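Local structure of cellulose 1,4-beta-cellobiosidase (Thermobifida fusca, 4JJJ) at residues L469-Q474 against P486-Q491; F362-Q367 against E438-K443. The protein probably hydrolyses cellulose to cellobiose, as the family 48 glycoside hydrolase catalytic part of a longer secreted cellulase that also carries a carbohydrate-binding module. The protein carries 1 engineered substitution. One frame throughout, in Å; residues are numbered along the deposited sequence.

In the fold
From the N terminus the chain first reaches 362-367, at the C-terminal end of helix 348-365 and just beyond it. It then runs through strands 376-378, 394-395 and 398-401 and helix 416-432 before helix 435-450 brings 438-443 back to it, so contact 2 closes a long loop. Contact 1 comes later and closes a short one: strand 465-473 turns back through residues 474-487 into strand 488-496, a two-stranded antiparallel hairpin. The two loops follow in series and neither encloses the other. The centres of the two contacts lie about 15 Å apart, and the contacts meet where Leu488 CD2 packs against Leu366 O at 3.6 Å, joining the hairpin to the residues that follow helix 348-365.

Contact 1 of 2, residues L469-Q474 against P486-Q491; sequences LEWSGQ and PNLHVQ
With CG of Trp471 anti to its carbonyl carbon (chi1 -68°) and CG2 of Val490 anti to its backbone N, the indole and the isopropyl group lie side by side on one face of the hairpin. Val490 CB sits over the six-membered ring of Trp471, 3.6 Å from its centroid, a CH-pi contact to which a compact beta-branched residue is well suited. Val490 CG2 covers the same face nearer the rim and meets Leu469 CB at 4.0 Å. On the other face Ser472 OG meets His489 CB at 3.3 Å, and a water binds both this hydroxyl and Glu470 O; polar side chains suit this more exposed face, which also carries Glu470 and Gln491, and the short serine lets His489 CB come close. The strands are antiparallel: Glu470 with Gln491 and Ser472 with His489 are hydrogen-bonded pairs, Glu470 N reaching Gln491 O at 2.8 Å. Gly473 CA lies 3.2 Å from Asn487 O, where a CB would clash, and its backbone angles also suit glycine. Gln474 N then bonds to Asn487 O at 3.1 Å. Trp471 NE1 bonds to Asn412 O, Gln418 of helix 416-432 touches Trp471 and Leu469, and Tyr400 of strand 398-401 packs on Leu488 and Gln474.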
loop_
_atom_site.group_PDB
_atom_site.type_symbol
_atom_site.label_atom_id
_atom_site.label_comp_id
_atom_site.label_asym_id
_atom_site.label_seq_id
_atom_site.Cartn_x
_atom_site.Cartn_y
_atom_site.Cartn_z
ATOM N N LEU A 469 -11.930 -9.174 -10.438
ATOM C CA LEU A 469 -13.016 -8.375 -10.895
ATOM C C LEU A 469 -12.704 -7.868 -12.327
ATOM O O LEU A 469 -11.549 -7.635 -12.662
ATOM C CB LEU A 469 -13.192 -7.167 -10.014
ATOM C CG LEU A 469 -13.448 -7.442 -8.531
ATOM C CD1 LEU A 469 -13.593 -6.196 -7.767
ATOM C CD2 LEU A 469 -14.660 -8.335 -8.308
ATOM N N GLU A 470 -13.760 -7.719 -13.143
ATOM C CA GLU A 470 -13.675 -7.140 -14.474
ATOM C C GLU A 470 -14.614 -5.939 -14.569
ATOM O O GLU A 470 -15.854 -6.066 -14.316
ATOM C CB GLU A 470 -14.086 -8.129 -15.561
ATOM C CG GLU A 470 -13.899 -7.575 -16.995
ATOM C CD GLU A 470 -12.486 -7.470 -17.533
ATOM O OE1 GLU A 470 -11.584 -8.029 -16.909
ATOM O OE2 GLU A 470 -12.281 -6.817 -18.576
ATOM N N TRP A 471 -14.039 -4.780 -14.854
ATOM C CA TRP A 471 -14.743 -3.514 -14.856
ATOM C C TRP A 471 -15.047 -3.096 -16.338
ATOM O O TRP A 471 -14.320 -3.417 -17.263
ATOM C CB TRP A 471 -13.801 -2.450 -14.297
ATOM C CG TRP A 471 -13.537 -2.668 -12.846
ATOM C CD1 TRP A 471 -12.513 -3.343 -12.248
ATOM C CD2 TRP A 471 -14.466 -2.293 -11.770
ATOM N NE1 TRP A 471 -12.714 -3.444 -10.847
ATOM C CE2 TRP A 471 -13.894 -2.782 -10.545
ATOM C CE3 TRP A 471 -15.645 -1.587 -11.739
ATOM C CZ2 TRP A 471 -14.530 -2.631 -9.330
ATOM C CZ3 TRP A 471 -16.227 -1.373 -10.515
ATOM C CH2 TRP A 471 -15.729 -1.929 -9.366
ATOM N N SER A 472 -16.118 -2.346 -16.482
ATOM C CA SER A 472 -16.473 -1.788 -17.722
ATOM C C SER A 472 -17.216 -0.485 -17.512
ATOM O O SER A 472 -17.861 -0.287 -16.506
ATOM C CB SER A 472 -17.247 -2.775 -18.589
ATOM O OG SER A 472 -18.437 -3.177 -17.971
ATOM N N GLY A 473 -17.242 0.347 -18.562
ATOM C CA GLY A 473 -17.972 1.577 -18.415
ATOM C C GLY A 473 -17.327 2.658 -17.556
ATOM O O GLY A 473 -16.091 2.634 -17.307
ATOM N N GLN A 474 -18.099 3.637 -17.096
ATOM C CA GLN A 474 -17.565 4.707 -16.294
ATOM C C GLN A 474 -18.656 5.286 -15.456
ATOM O O GLN A 474 -19.875 5.246 -15.849
ATOM C CB GLN A 474 -16.960 5.805 -17.165
ATOM C CG GLN A 474 -17.931 6.480 -18.069
ATOM C CD GLN A 474 -17.294 7.686 -18.828
ATOM O OE1 GLN A 474 -16.089 7.743 -18.969
ATOM N NE2 GLN A 474 -18.084 8.693 -19.173
ATOM N N PRO A 486 -25.604 3.849 -13.677
ATOM C CA PRO A 486 -26.083 2.699 -14.444
ATOM C C PRO A 486 -25.149 2.227 -15.566
ATOM O O PRO A 486 -25.233 1.020 -15.911
ATOM C CB PRO A 486 -27.373 3.257 -15.062
ATOM C CG PRO A 486 -27.242 4.671 -15.060
ATOM C CD PRO A 486 -26.363 5.063 -13.914
ATOM N N ASN A 487 -24.214 3.078 -15.989
ATOM C CA ASN A 487 -23.263 2.700 -17.014
ATOM C C ASN A 487 -21.805 2.349 -16.567
ATOM O O ASN A 487 -20.870 2.373 -17.378
ATOM C CB ASN A 487 -23.277 3.683 -18.136
ATOM C CG ASN A 487 -24.685 3.743 -18.796
ATOM O OD1 ASN A 487 -25.231 2.738 -19.203
ATOM N ND2 ASN A 487 -25.267 4.882 -18.813
ATOM N N LEU A 488 -21.668 2.142 -15.264
ATOM C CA LEU A 488 -20.442 1.634 -14.670
ATOM C C LEU A 488 -20.699 0.257 -14.071
ATOM O O LEU A 488 -21.648 0.069 -13.301
ATOM C CB LEU A 488 -20.069 2.556 -13.536
ATOM C CG LEU A 488 -18.799 2.080 -12.759
ATOM C CD1 LEU A 488 -17.570 1.934 -13.618
ATOM C CD2 LEU A 488 -18.651 3.119 -11.620
ATOM N N HIS A 489 -19.945 -0.725 -14.544
ATOM C CA HIS A 489 -20.209 -2.097 -14.247
ATOM C C HIS A 489 -19.031 -2.896 -13.730
ATOM O O HIS A 489 -17.946 -2.669 -14.102
ATOM C CB HIS A 489 -20.663 -2.852 -15.556
ATOM C CG HIS A 489 -21.777 -2.209 -16.257
ATOM N ND1 HIS A 489 -23.076 -2.507 -15.942
ATOM C CD2 HIS A 489 -21.811 -1.317 -17.267
ATOM C CE1 HIS A 489 -23.875 -1.808 -16.720
ATOM N NE2 HIS A 489 -23.124 -1.106 -17.564
ATOM N N VAL A 490 -19.316 -3.852 -12.869
ATOM C CA VAL A 490 -18.338 -4.794 -12.457
ATOM C C VAL A 490 -18.964 -6.213 -12.458
ATOM O O VAL A 490 -20.143 -6.434 -12.022
ATOM C CB VAL A 490 -17.792 -4.443 -11.038
ATOM C CG1 VAL A 490 -18.853 -4.572 -9.947
ATOM C CG2 VAL A 490 -16.692 -5.398 -10.658
ATOM N N GLN A 491 -18.127 -7.197 -12.822
ATOM C CA GLN A 491 -18.490 -8.612 -12.700
ATOM C C GLN A 491 -17.298 -9.357 -12.018
ATOM O O GLN A 491 -16.107 -8.973 -12.196
ATOM C CB GLN A 491 -18.976 -9.233 -14.062
ATOM C CG GLN A 491 -17.919 -9.199 -15.091
ATOM C CD GLN A 491 -18.380 -9.807 -16.413
ATOM O OE1 GLN A 491 -19.086 -10.795 -16.429
ATOM N NE2 GLN A 491 -17.749 -9.317 -17.463
HETATM O O HOH W 1 -17.855 -5.427 -16.206
HETATM O O HOH W 2 -22.713 5.447 -15.152
#

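Contact 2 of 2, residues F362-Q367 against E438-K443; sequences FLQWLQ and EAILDK. With CA (calcium ion), chain G.
Gln367 reaches helix 435-450 with CG anti to its backbone N (chi1 -174°) and the chain extended beyond it, and its amide NE2 donates to Ile440 O at 3.1 Å. The bond is nearly straight (176° at the hydrogen), lies in the amide plane and uses a lone pair of the carbonyl; NE2 also bonds to Gly371 O. Gln364 is bent at chi2 (58°), which places its CD near Ile440; its NE2 donates to Gln367 OE1 at 2.9 Å, so both ends of the Gln367 amide are engaged and its rotation is fixed. Gln364 and Ile440 slide past each other in opposite directions, Gln364 OE1 coming 3.7 Å from Ile440 CG1 and accepting from a water. Ile440 is buried, and its apolar branches pack between the segments, CD1 meeting Leu363 CB at 4.0 Å. The extended Lys443 lays its methylenes against the Gln367 amide, the two CD atoms 3.8 Å apart, while its ammonium bonds to Tyr482 OH. An alanine in place of Gln367 would probably leave Ile440 O and Gln364 NE2 without these partners and open a gap beside the Lys443 methylenes. Away from this contact, helix 435-450 binds a calcium ion through Glu438 OE2 and Asp442 OD2, one turn apart. The join between the C-terminal turn of helix 348-365 and helix 435-450 is consistent with helix packing in the (alpha/alpha)6 fold of family 48 enzymes.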
loop_
_atom_site.group_PDB
_atom_site.type_symbol
_atom_site.label_atom_id
_atom_site.label_comp_id
_atom_site.label_asym_id
_atom_site.label_seq_id
_atom_site.Cartn_x
_atom_site.Cartn_y
_atom_site.Cartn_z
ATOM N N PHE A 362 -15.749 10.750 -3.220
ATOM C CA PHE A 362 -15.011 9.928 -4.199
ATOM C C PHE A 362 -15.462 8.484 -4.226
ATOM O O PHE A 362 -15.787 7.945 -5.268
ATOM C CB PHE A 362 -13.523 9.985 -3.816
ATOM C CG PHE A 362 -12.565 9.253 -4.664
ATOM C CD1 PHE A 362 -12.277 9.639 -5.944
ATOM C CD2 PHE A 362 -11.736 8.275 -4.091
ATOM C CE1 PHE A 362 -11.275 9.028 -6.678
ATOM C CE2 PHE A 362 -10.739 7.681 -4.854
ATOM C CZ PHE A 362 -10.492 8.039 -6.125
ATOM N N LEU A 363 -15.606 7.855 -3.035
ATOM C CA LEU A 363 -16.017 6.513 -2.961
ATOM C C LEU A 363 -17.455 6.276 -3.491
ATOM O O LEU A 363 -17.789 5.310 -4.116
ATOM C CB LEU A 363 -15.860 6.047 -1.536
ATOM C CG LEU A 363 -14.471 5.939 -0.958
ATOM C CD1 LEU A 363 -14.517 5.477 0.493
ATOM C CD2 LEU A 363 -13.551 5.005 -1.799
ATOM N N GLN A 364 -18.317 7.263 -3.231
ATOM C CA GLN A 364 -19.702 7.201 -3.687
ATOM C C GLN A 364 -19.759 7.406 -5.222
ATOM O O GLN A 364 -20.501 6.661 -5.893
ATOM C CB GLN A 364 -20.561 8.218 -2.959
ATOM C CG GLN A 364 -22.015 8.136 -3.295
ATOM C CD GLN A 364 -22.706 6.792 -3.025
ATOM O OE1 GLN A 364 -23.326 6.596 -2.006
ATOM N NE2 GLN A 364 -22.563 5.797 -3.895
ATOM N N TRP A 365 -18.976 8.331 -5.730
ATOM C CA TRP A 365 -18.870 8.594 -7.160
ATOM C C TRP A 365 -18.435 7.329 -7.876
ATOM O O TRP A 365 -18.903 7.025 -8.996
ATOM C CB TRP A 365 -17.888 9.701 -7.408
ATOM C CG TRP A 365 -17.507 9.902 -8.857
ATOM C CD1 TRP A 365 -18.327 10.231 -9.882
ATOM C CD2 TRP A 365 -16.188 9.777 -9.411
ATOM N NE1 TRP A 365 -17.614 10.299 -11.053
ATOM C CE2 TRP A 365 -16.285 10.082 -10.798
ATOM C CE3 TRP A 365 -14.941 9.493 -8.867
ATOM C CZ2 TRP A 365 -15.206 10.026 -11.640
ATOM C CZ3 TRP A 365 -13.850 9.399 -9.732
ATOM C CH2 TRP A 365 -13.955 9.705 -11.077
ATOM N N LEU A 366 -17.585 6.501 -7.230
ATOM C CA LEU A 366 -17.045 5.301 -7.893
ATOM C C LEU A 366 -17.950 4.101 -7.753
ATOM O O LEU A 366 -17.566 2.977 -8.194
ATOM C CB LEU A 366 -15.673 4.939 -7.284
ATOM C CG LEU A 366 -14.583 5.959 -7.647
ATOM C CD1 LEU A 366 -13.342 5.859 -6.781
ATOM C CD2 LEU A 366 -14.170 5.811 -9.101
ATOM N N GLN A 367 -19.080 4.200 -7.052
ATOM C CA GLN A 367 -19.877 3.041 -6.825
ATOM C C GLN A 367 -20.674 2.618 -8.084
ATOM O O GLN A 367 -21.536 3.342 -8.591
ATOM C CB GLN A 367 -20.835 3.206 -5.609
ATOM C CG GLN A 367 -21.571 1.943 -5.260
ATOM C CD GLN A 367 -22.089 1.948 -3.846
ATOM O OE1 GLN A 367 -22.675 2.943 -3.394
ATOM N NE2 GLN A 367 -21.834 0.897 -3.146
ATOM N N GLU A 438 -23.164 4.744 5.375
ATOM C CA GLU A 438 -24.307 3.816 5.357
ATOM C C GLU A 438 -24.842 3.619 3.918
ATOM O O GLU A 438 -25.072 2.465 3.511
ATOM C CB GLU A 438 -25.414 4.394 6.222
ATOM C CG GLU A 438 -26.583 3.475 6.367
ATOM C CD GLU A 438 -27.697 4.038 7.224
ATOM O OE1 GLU A 438 -27.748 5.168 7.551
ATOM O OE2 GLU A 438 -28.546 3.255 7.577
ATOM N N ALA A 439 -24.928 4.710 3.161
ATOM C CA ALA A 439 -25.450 4.582 1.788
ATOM C C ALA A 439 -24.555 3.749 0.941
ATOM O O ALA A 439 -25.056 2.933 0.156
ATOM C CB ALA A 439 -25.676 5.920 1.170
ATOM N N ILE A 440 -23.231 3.947 1.047
ATOM C CA ILE A 440 -22.303 3.072 0.294
ATOM C C ILE A 440 -22.460 1.614 0.691
ATOM O O ILE A 440 -22.577 0.675 -0.172
ATOM C CB ILE A 440 -20.850 3.580 0.512
ATOM C CG1 ILE A 440 -20.640 4.946 -0.069
ATOM C CG2 ILE A 440 -19.882 2.606 -0.176
ATOM C CD1 ILE A 440 -19.365 5.633 0.356
ATOM N N LEU A 441 -22.437 1.354 1.998
ATOM C CA LEU A 441 -22.544 0.012 2.519
ATOM C C LEU A 441 -23.851 -0.689 2.151
ATOM O O LEU A 441 -23.871 -1.883 1.790
ATOM C CB LEU A 441 -22.442 0.113 4.026
ATOM C CG LEU A 441 -21.055 0.427 4.526
ATOM C CD1 LEU A 441 -21.094 0.974 5.955
ATOM C CD2 LEU A 441 -20.193 -0.826 4.510
ATOM N N ASP A 442 -24.988 0.066 2.156
ATOM C CA ASP A 442 -26.253 -0.578 1.874
ATOM C C ASP A 442 -26.294 -1.124 0.450
ATOM O O ASP A 442 -27.074 -2.072 0.216
ATOM C CB ASP A 442 -27.399 0.430 2.135
ATOM C CG ASP A 442 -27.727 0.618 3.639
ATOM O OD1 ASP A 442 -27.301 -0.092 4.535
ATOM O OD2 ASP A 442 -28.495 1.610 3.840
ATOM N N LYS A 443 -25.578 -0.499 -0.481
ATOM C CA LYS A 443 -25.495 -1.025 -1.828
ATOM C C LYS A 443 -24.354 -2.033 -2.025
ATOM O O LYS A 443 -24.488 -2.977 -2.790
ATOM C CB LYS A 443 -25.378 0.160 -2.754
ATOM C CG LYS A 443 -25.393 -0.259 -4.216
ATOM C CD LYS A 443 -25.508 0.876 -5.228
ATOM C CE LYS A 443 -25.588 0.351 -6.668
ATOM N NZ LYS A 443 -25.850 1.437 -7.703
HETATM CA CA CA G . -29.635 1.684 5.769
HETATM O O HOH W 3 -25.605 5.127 -2.210
HETATM O O HOH W 4 -28.134 0.318 7.084
HETATM O O HOH W 5 -30.409 0.141 7.393
HETATM O O HOH W 6 -31.812 2.058 5.692
#